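Local coordinates for transglutaminase-like domain-containing protein (Streptococcus suis, PDB 4XZ7) that probably catalyses protein cross-linking as a transglutaminase and acts as an antiphagocytic virulence factor, here as the homodimeric fragment that carries the transglutaminase-like domain, at residues I128-D131 and S132-Q136; I184-T187 and K188-I192. One frame throughout, in Å; residues are numbered along the deposited sequence.

Contact 1: residues I128-D131 and S132-Q136; sequences IELD and SNKRQ
Asp131 and Lys134 meet at the start of helix 132-140, where the carboxylate of Asp131 takes the place of a missing helical carbonyl. Its OD1 accepts from Lys134 N at 3.0 Å, the donor lying nearly in line with the C-O bond. CG of Asp131 lies between its own backbone N and carbonyl carbon (chi1 62°), which swings the carboxylate over the first turn. Arg135 N closes that turn on Asp131 O.

The tight side is built by Leu130 and Arg135. The arginine runs extended back along the loop, and its NE reaches Leu130 O at 3.0 Å from above the carbonyl plane, a bent bond of 148°. Leu130 CD1 lies over one face of the guanidinium, while Leu130 CD2 touches Lys134 CD at 4.0 Å. Beyond the loop, NH2 is held by Ala146 O and Asn148 OD1, and NH1 by Thr145 O, so the guanidinium is fixed from several sides.

The solvent side, at the exposed Asp131 and Ser132, is looser: a water rather than a direct contact joins Asp131 OD2 to Asn133 ND2. The negative carboxylate probably also favours the positive end of the helix dipole; together these features make a classical aspartate N-cap.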
ATOM      1  N   ILE B 128     -13.333  28.946 -16.042  1.00 21.37           N
ATOM      2  CA  ILE B 128     -11.959  28.526 -15.887  1.00 17.87           C
ATOM      3  C   ILE B 128     -11.883  27.080 -16.319  1.00 21.46           C
ATOM      4  O   ILE B 128     -12.812  26.295 -16.063  1.00 18.07           O
ATOM      5  CB  ILE B 128     -11.456  28.671 -14.438  1.00 16.24           C
ATOM      6  CG1 ILE B 128     -12.373  27.919 -13.476  1.00 16.00           C
ATOM      7  CG2 ILE B 128     -11.392  30.142 -14.066  1.00 22.17           C
ATOM      8  CD1 ILE B 128     -11.816  27.697 -12.063  1.00 18.36           C
ATOM      9  N   GLU B 129     -10.789  26.740 -16.992  1.00 15.64           N
ATOM     10  CA  GLU B 129     -10.477  25.349 -17.310  1.00 24.13           C
ATOM     11  C   GLU B 129      -8.974  25.180 -17.517  1.00 23.02           C
ATOM     12  O   GLU B 129      -8.246  26.155 -17.715  1.00 20.66           O
ATOM     13  CB  GLU B 129     -11.247  24.887 -18.546  1.00 26.50           C
ATOM     14  CG  GLU B 129     -11.356  25.917 -19.650  1.00 40.93           C
ATOM     15  CD  GLU B 129     -11.824  25.317 -20.967  1.00 47.59           C
ATOM     16  OE1 GLU B 129     -11.029  25.360 -21.930  1.00 55.48           O
ATOM     17  OE2 GLU B 129     -12.973  24.804 -21.043  1.00 40.37           O
ATOM     18  N   LEU B 130      -8.504  23.943 -17.444  1.00 18.10           N
ATOM     19  CA  LEU B 130      -7.147  23.628 -17.898  1.00 21.07           C
ATOM     20  C   LEU B 130      -7.261  22.874 -19.218  1.00 18.34           C
ATOM     21  O   LEU B 130      -7.914  21.822 -19.273  1.00 19.12           O
ATOM     22  CB  LEU B 130      -6.391  22.798 -16.855  1.00 19.48           C
ATOM     23  CG  LEU B 130      -6.217  23.480 -15.501  1.00 24.30           C
ATOM     24  CD1 LEU B 130      -5.539  22.539 -14.509  1.00 22.35           C
ATOM     25  CD2 LEU B 130      -5.427  24.779 -15.653  1.00 20.62           C
ATOM     26  N   ASP B 131      -6.668  23.402 -20.290  1.00 22.58           N
ATOM     27  CA  ASP B 131      -6.940  22.832 -21.606  1.00 23.16           C
ATOM     28  C   ASP B 131      -6.143  21.548 -21.868  1.00 20.98           C
ATOM     29  O   ASP B 131      -5.293  21.140 -21.071  1.00 19.90           O
ATOM     30  CB  ASP B 131      -6.701  23.869 -22.723  1.00 29.23           C
ATOM     31  CG  ASP B 131      -5.272  24.367 -22.798  1.00 32.93           C
ATOM     32  OD1 ASP B 131      -4.368  23.776 -22.157  1.00 29.90           O
ATOM     33  OD2 ASP B 131      -5.059  25.371 -23.522  1.00 30.02           O
ATOM     34  N   SER B 132      -6.459  20.891 -22.977  1.00 17.07           N
ATOM     35  CA  SER B 132      -5.864  19.604 -23.301  1.00 21.22           C
ATOM     36  C   SER B 132      -4.349  19.713 -23.519  1.00 24.09           C
ATOM     37  O   SER B 132      -3.622  18.752 -23.282  1.00 24.92           O
ATOM     38  CB  SER B 132      -6.541  19.025 -24.543  1.00 25.23           C
ATOM     39  OG  SER B 132      -6.481  19.970 -25.600  1.00 29.57           O
ATOM     40  N   ASN B 133      -3.861  20.875 -23.958  1.00 17.53           N
ATOM     41  CA  ASN B 133      -2.413  21.051 -24.164  1.00 16.72           C
ATOM     42  C   ASN B 133      -1.664  21.000 -22.829  1.00 20.66           C
ATOM     43  O   ASN B 133      -0.620  20.326 -22.695  1.00 17.54           O
ATOM     44  CB  ASN B 133      -2.092  22.376 -24.875  1.00 16.64           C
ATOM     45  CG  ASN B 133      -2.535  22.396 -26.347  1.00 24.24           C
ATOM     46  OD1 ASN B 133      -2.706  21.352 -26.978  1.00 20.95           O
ATOM     47  ND2 ASN B 133      -2.719  23.604 -26.896  1.00 21.59           N
ATOM     48  N   LYS B 134      -2.189  21.727 -21.847  1.00 15.65           N
ATOM     49  CA  LYS B 134      -1.555  21.768 -20.539  1.00 24.22           C
ATOM     50  C   LYS B 134      -1.637  20.391 -19.884  1.00 16.15           C
ATOM     51  O   LYS B 134      -0.688  19.948 -19.244  1.00 18.36           O
ATOM     52  CB  LYS B 134      -2.187  22.832 -19.616  1.00 21.29           C
ATOM     53  CG  LYS B 134      -1.498  22.845 -18.247  1.00 21.48           C
ATOM     54  CD  LYS B 134      -1.875  23.982 -17.318  1.00 24.39           C
ATOM     55  CE  LYS B 134      -0.993  23.915 -16.058  1.00 33.03           C
ATOM     56  NZ  LYS B 134      -1.402  24.770 -14.882  1.00 29.86           N
ATOM     57  N   ARG B 135      -2.769  19.719 -20.032  1.00 14.63           N
ATOM     58  CA  ARG B 135      -2.910  18.384 -19.451  1.00 16.97           C
ATOM     59  C   ARG B 135      -1.972  17.377 -20.138  1.00 17.46           C
ATOM     60  O   ARG B 135      -1.456  16.461 -19.509  1.00 16.91           O
ATOM     61  CB  ARG B 135      -4.362  17.927 -19.534  1.00 14.96           C
ATOM     62  CG  ARG B 135      -5.262  18.759 -18.631  1.00 19.00           C
ATOM     63  CD  ARG B 135      -6.744  18.426 -18.802  1.00 18.13           C
ATOM     64  NE  ARG B 135      -7.544  19.217 -17.867  1.00 17.09           N
ATOM     65  CZ  ARG B 135      -7.680  18.936 -16.572  1.00 24.43           C
ATOM     66  NH1 ARG B 135      -7.066  17.878 -16.038  1.00 19.20           N
ATOM     67  NH2 ARG B 135      -8.421  19.724 -15.802  1.00 22.53           N
ATOM     68  N   GLN B 136      -1.741  17.564 -21.433  1.00 14.60           N
ATOM     69  CA  GLN B 136      -0.811  16.715 -22.149  1.00 17.61           C
ATOM     70  C   GLN B 136       0.609  16.925 -21.597  1.00 15.95           C
ATOM     71  O   GLN B 136       1.354  15.956 -21.411  1.00 15.05           O
ATOM     72  CB  GLN B 136      -0.865  17.004 -23.651  1.00 15.23           C
ATOM     73  CG  GLN B 136      -0.236  15.935 -24.514  1.00 17.84           C
ATOM     74  CD  GLN B 136      -1.032  14.650 -24.532  1.00 24.66           C
ATOM     75  OE1 GLN B 136      -2.071  14.557 -25.201  1.00 22.05           O
ATOM     76  NE2 GLN B 136      -0.543  13.640 -23.826  1.00 14.75           N
TER
HETATM   77  O   HOH W   1      -3.035  25.813 -24.849  1.00 24.99           O

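Contact 2: residues I184-T187 and K188-I192; sequences INVT and KERFI
The backbone runs extended through Val186 and Thr187 and then turns directly into helix 188-205, whose first turn is closed by Phe191 N donating to Thr187 O at 3.0 Å. Thr187 is the N-cap: its hydroxyl oxygen OG1 accepts from Arg190 N at 2.9 Å with an N-H...O angle of 156°. The hydroxyl can reach this N-H because OG1 sits between the threonine's backbone N and carbonyl carbon (chi1 66°). It also rests against Arg190 CB, the two side chains crossing at about a right angle. Two residues after the cap, the glutamate chain folds back and brings Glu189 OE1 to 3.6 Å from Thr187 CB; that oxygen accepts a hydrogen bond from Asn110 ND2 of the second subunit.

Val186 supplies the apolar side. Its CG1 packs on Arg190 CB at 3.8 Å and also meets CG, with a looser approach to Phe191 CB. The arginine leaves the helix with CG anti to its backbone N, then bends at chi2, carrying the guanidinium back beside the incoming loop. There a water in the guanidinium plane accepts from both Arg190 NH1 and Thr187 N at 3.2 Å, linking the arginine's end to the capping residue. NH2 forms a salt bridge with Glu258 and a hydrogen bond to Asn183 OD1, while NH1 bonds Lys182 O, and a cation-pi contact with Phe254 further fixes the group.

The cap ends the loop that joins helix 170-181 to helix 188-205. Arg190 ties the start of helix 188-205 to that loop and to helix 255-259, while Phe191 packs on Leu253 and Phe376 and meets the ring of Phe107 of the second subunit, in that subunit's strand 106-107.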
ATOM      1  N   ILE B 184      -5.363  -4.623   8.898  1.00 18.06           N
ATOM      2  CA  ILE B 184      -4.400  -4.516   9.986  1.00 18.59           C
ATOM      3  C   ILE B 184      -4.838  -3.448  10.975  1.00 24.14           C
ATOM      4  O   ILE B 184      -5.893  -2.834  10.798  1.00 25.41           O
ATOM      5  CB  ILE B 184      -2.980  -4.209   9.485  1.00 20.88           C
ATOM      6  CG1 ILE B 184      -2.944  -2.931   8.639  1.00 17.70           C
ATOM      7  CG2 ILE B 184      -2.434  -5.398   8.727  1.00 18.07           C
ATOM      8  CD1 ILE B 184      -1.520  -2.518   8.201  1.00 17.72           C
ATOM      9  N   ASN B 185      -4.034  -3.229  12.016  1.00 23.54           N
ATOM     10  CA  ASN B 185      -4.493  -2.460  13.174  1.00 27.97           C
ATOM     11  C   ASN B 185      -5.835  -3.015  13.624  1.00 22.44           C
ATOM     12  O   ASN B 185      -6.758  -2.271  13.906  1.00 23.29           O
ATOM     13  CB  ASN B 185      -4.612  -0.964  12.834  1.00 29.89           C
ATOM     14  CG  ASN B 185      -3.398  -0.445  12.095  1.00 29.14           C
ATOM     15  OD1 ASN B 185      -2.268  -0.582  12.563  1.00 30.67           O
ATOM     16  ND2 ASN B 185      -3.621   0.117  10.917  1.00 30.99           N
ATOM     17  N   VAL B 186      -5.945  -4.341  13.642  1.00 25.10           N
ATOM     18  CA  VAL B 186      -7.188  -4.990  14.005  1.00 22.81           C
ATOM     19  C   VAL B 186      -7.620  -4.604  15.433  1.00 22.16           C
ATOM     20  O   VAL B 186      -6.798  -4.570  16.353  1.00 31.86           O
ATOM     21  CB  VAL B 186      -7.059  -6.514  13.897  1.00 24.38           C
ATOM     22  CG1 VAL B 186      -8.297  -7.200  14.505  1.00 25.71           C
ATOM     23  CG2 VAL B 186      -6.842  -6.923  12.450  1.00 20.55           C
ATOM     24  N   THR B 187      -8.897  -4.279  15.601  1.00 22.41           N
ATOM     25  CA  THR B 187      -9.443  -3.951  16.920  1.00 34.29           C
ATOM     26  C   THR B 187      -9.941  -5.220  17.625  1.00 34.22           C
ATOM     27  O   THR B 187     -10.239  -6.227  16.965  1.00 31.27           O
ATOM     28  CB  THR B 187     -10.601  -2.928  16.808  1.00 32.49           C
ATOM     29  OG1 THR B 187     -11.709  -3.524  16.122  1.00 31.56           O
ATOM     30  CG2 THR B 187     -10.154  -1.686  16.015  1.00 31.18           C
ATOM     31  N   LYS B 188     -10.044  -5.186  18.951  1.00 31.53           N
ATOM     32  CA  LYS B 188     -10.631  -6.336  19.647  1.00 29.51           C
ATOM     33  C   LYS B 188     -12.053  -6.583  19.136  1.00 34.94           C
ATOM     34  O   LYS B 188     -12.501  -7.732  19.054  1.00 36.93           O
ATOM     35  CB  LYS B 188     -10.627  -6.157  21.167  1.00 27.28           C
ATOM     36  CG  LYS B 188     -11.466  -5.011  21.727  1.00 43.01           C
ATOM     37  CD  LYS B 188     -11.611  -5.153  23.250  1.00 44.17           C
ATOM     38  CE  LYS B 188     -12.178  -3.896  23.903  1.00 44.35           C
ATOM     39  NZ  LYS B 188     -11.110  -2.895  24.211  1.00 51.38           N
ATOM     40  N   GLU B 189     -12.747  -5.510  18.767  1.00 25.78           N
ATOM     41  CA  GLU B 189     -14.099  -5.633  18.244  1.00 30.60           C
ATOM     42  C   GLU B 189     -14.091  -6.385  16.917  1.00 35.70           C
ATOM     43  O   GLU B 189     -14.922  -7.265  16.685  1.00 29.86           O
ATOM     44  CB  GLU B 189     -14.753  -4.258  18.058  1.00 29.01           C
ATOM     45  CG  GLU B 189     -15.205  -3.604  19.359  1.00 46.46           C
ATOM     46  CD  GLU B 189     -14.080  -2.883  20.083  1.00 48.21           C
ATOM     47  OE1 GLU B 189     -13.059  -2.560  19.433  1.00 41.99           O
ATOM     48  OE2 GLU B 189     -14.222  -2.635  21.302  1.00 57.17           O
ATOM     49  N   ARG B 190     -13.149  -6.032  16.050  1.00 23.99           N
ATOM     50  CA  ARG B 190     -13.023  -6.706  14.768  1.00 28.03           C
ATOM     51  C   ARG B 190     -12.777  -8.192  14.983  1.00 34.05           C
ATOM     52  O   ARG B 190     -13.378  -9.034  14.297  1.00 33.97           O
ATOM     53  CB  ARG B 190     -11.893  -6.088  13.950  1.00 22.24           C
ATOM     54  CG  ARG B 190     -11.697  -6.735  12.622  1.00 26.49           C
ATOM     55  CD  ARG B 190     -12.657  -6.165  11.610  1.00 26.96           C
ATOM     56  NE  ARG B 190     -12.426  -6.709  10.280  1.00 21.63           N
ATOM     57  CZ  ARG B 190     -11.491  -6.255   9.448  1.00 25.88           C
ATOM     58  NH1 ARG B 190     -10.694  -5.260   9.819  1.00 24.69           N
ATOM     59  NH2 ARG B 190     -11.347  -6.799   8.246  1.00 22.27           N
ATOM     60  N   PHE B 191     -11.913  -8.508  15.949  1.00 24.11           N
ATOM     61  CA  PHE B 191     -11.520  -9.892  16.198  1.00 24.52           C
ATOM     62  C   PHE B 191     -12.695 -10.708  16.739  1.00 36.91           C
ATOM     63  O   PHE B 191     -12.935 -11.847  16.304  1.00 34.36           O
ATOM     64  CB  PHE B 191     -10.335  -9.959  17.168  1.00 24.94           C
ATOM     65  CG  PHE B 191      -9.797 -11.354  17.372  1.00 30.11           C
ATOM     66  CD1 PHE B 191      -8.840 -11.870  16.517  1.00 27.82           C
ATOM     67  CD2 PHE B 191     -10.264 -12.155  18.412  1.00 26.43           C
ATOM     68  CE1 PHE B 191      -8.341 -13.154  16.695  1.00 29.59           C
ATOM     69  CE2 PHE B 191      -9.778 -13.439  18.596  1.00 34.64           C
ATOM     70  CZ  PHE B 191      -8.813 -13.944  17.734  1.00 34.34           C
ATOM     71  N   ILE B 192     -13.428 -10.129  17.683  1.00 39.11           N
ATOM     72  CA  ILE B 192     -14.626 -10.767  18.209  1.00 35.57           C
ATOM     73  C   ILE B 192     -15.686 -10.960  17.111  1.00 35.43           C
ATOM     74  O   ILE B 192     -16.332 -12.009  17.053  1.00 33.67           O
ATOM     75  CB  ILE B 192     -15.209  -9.957  19.373  1.00 37.44           C
ATOM     76  CG1 ILE B 192     -14.214  -9.958  20.536  1.00 38.22           C
ATOM     77  CG2 ILE B 192     -16.537 -10.544  19.822  1.00 29.71           C
ATOM     78  CD1 ILE B 192     -14.451  -8.857  21.544  1.00 37.92           C
TER
HETATM   79  O   HOH W   2     -10.152  -3.833  12.659  1.00 27.55           O

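In the fold
Along the chain, strand 121-124 leads into contact 1, which joins a loop to the start of helix 132-140 beside strand 157-167. After that strand and helix 170-181, the chain reaches contact 2, where the following loop enters helix 188-205. The contacts lie in series: neither encloses nor crosses the other, and each joins adjoining segments without closing a long loop. The centres of contact 1 and contact 2 are about 46 Å apart, and the nearest atoms of contact 1 and contact 2 about 32 Å apart. Both also face the second subunit: Asn133 of contact 1 packs on Tyr361 there, and Val186 of contact 2 donates its N-H to Asp166 there.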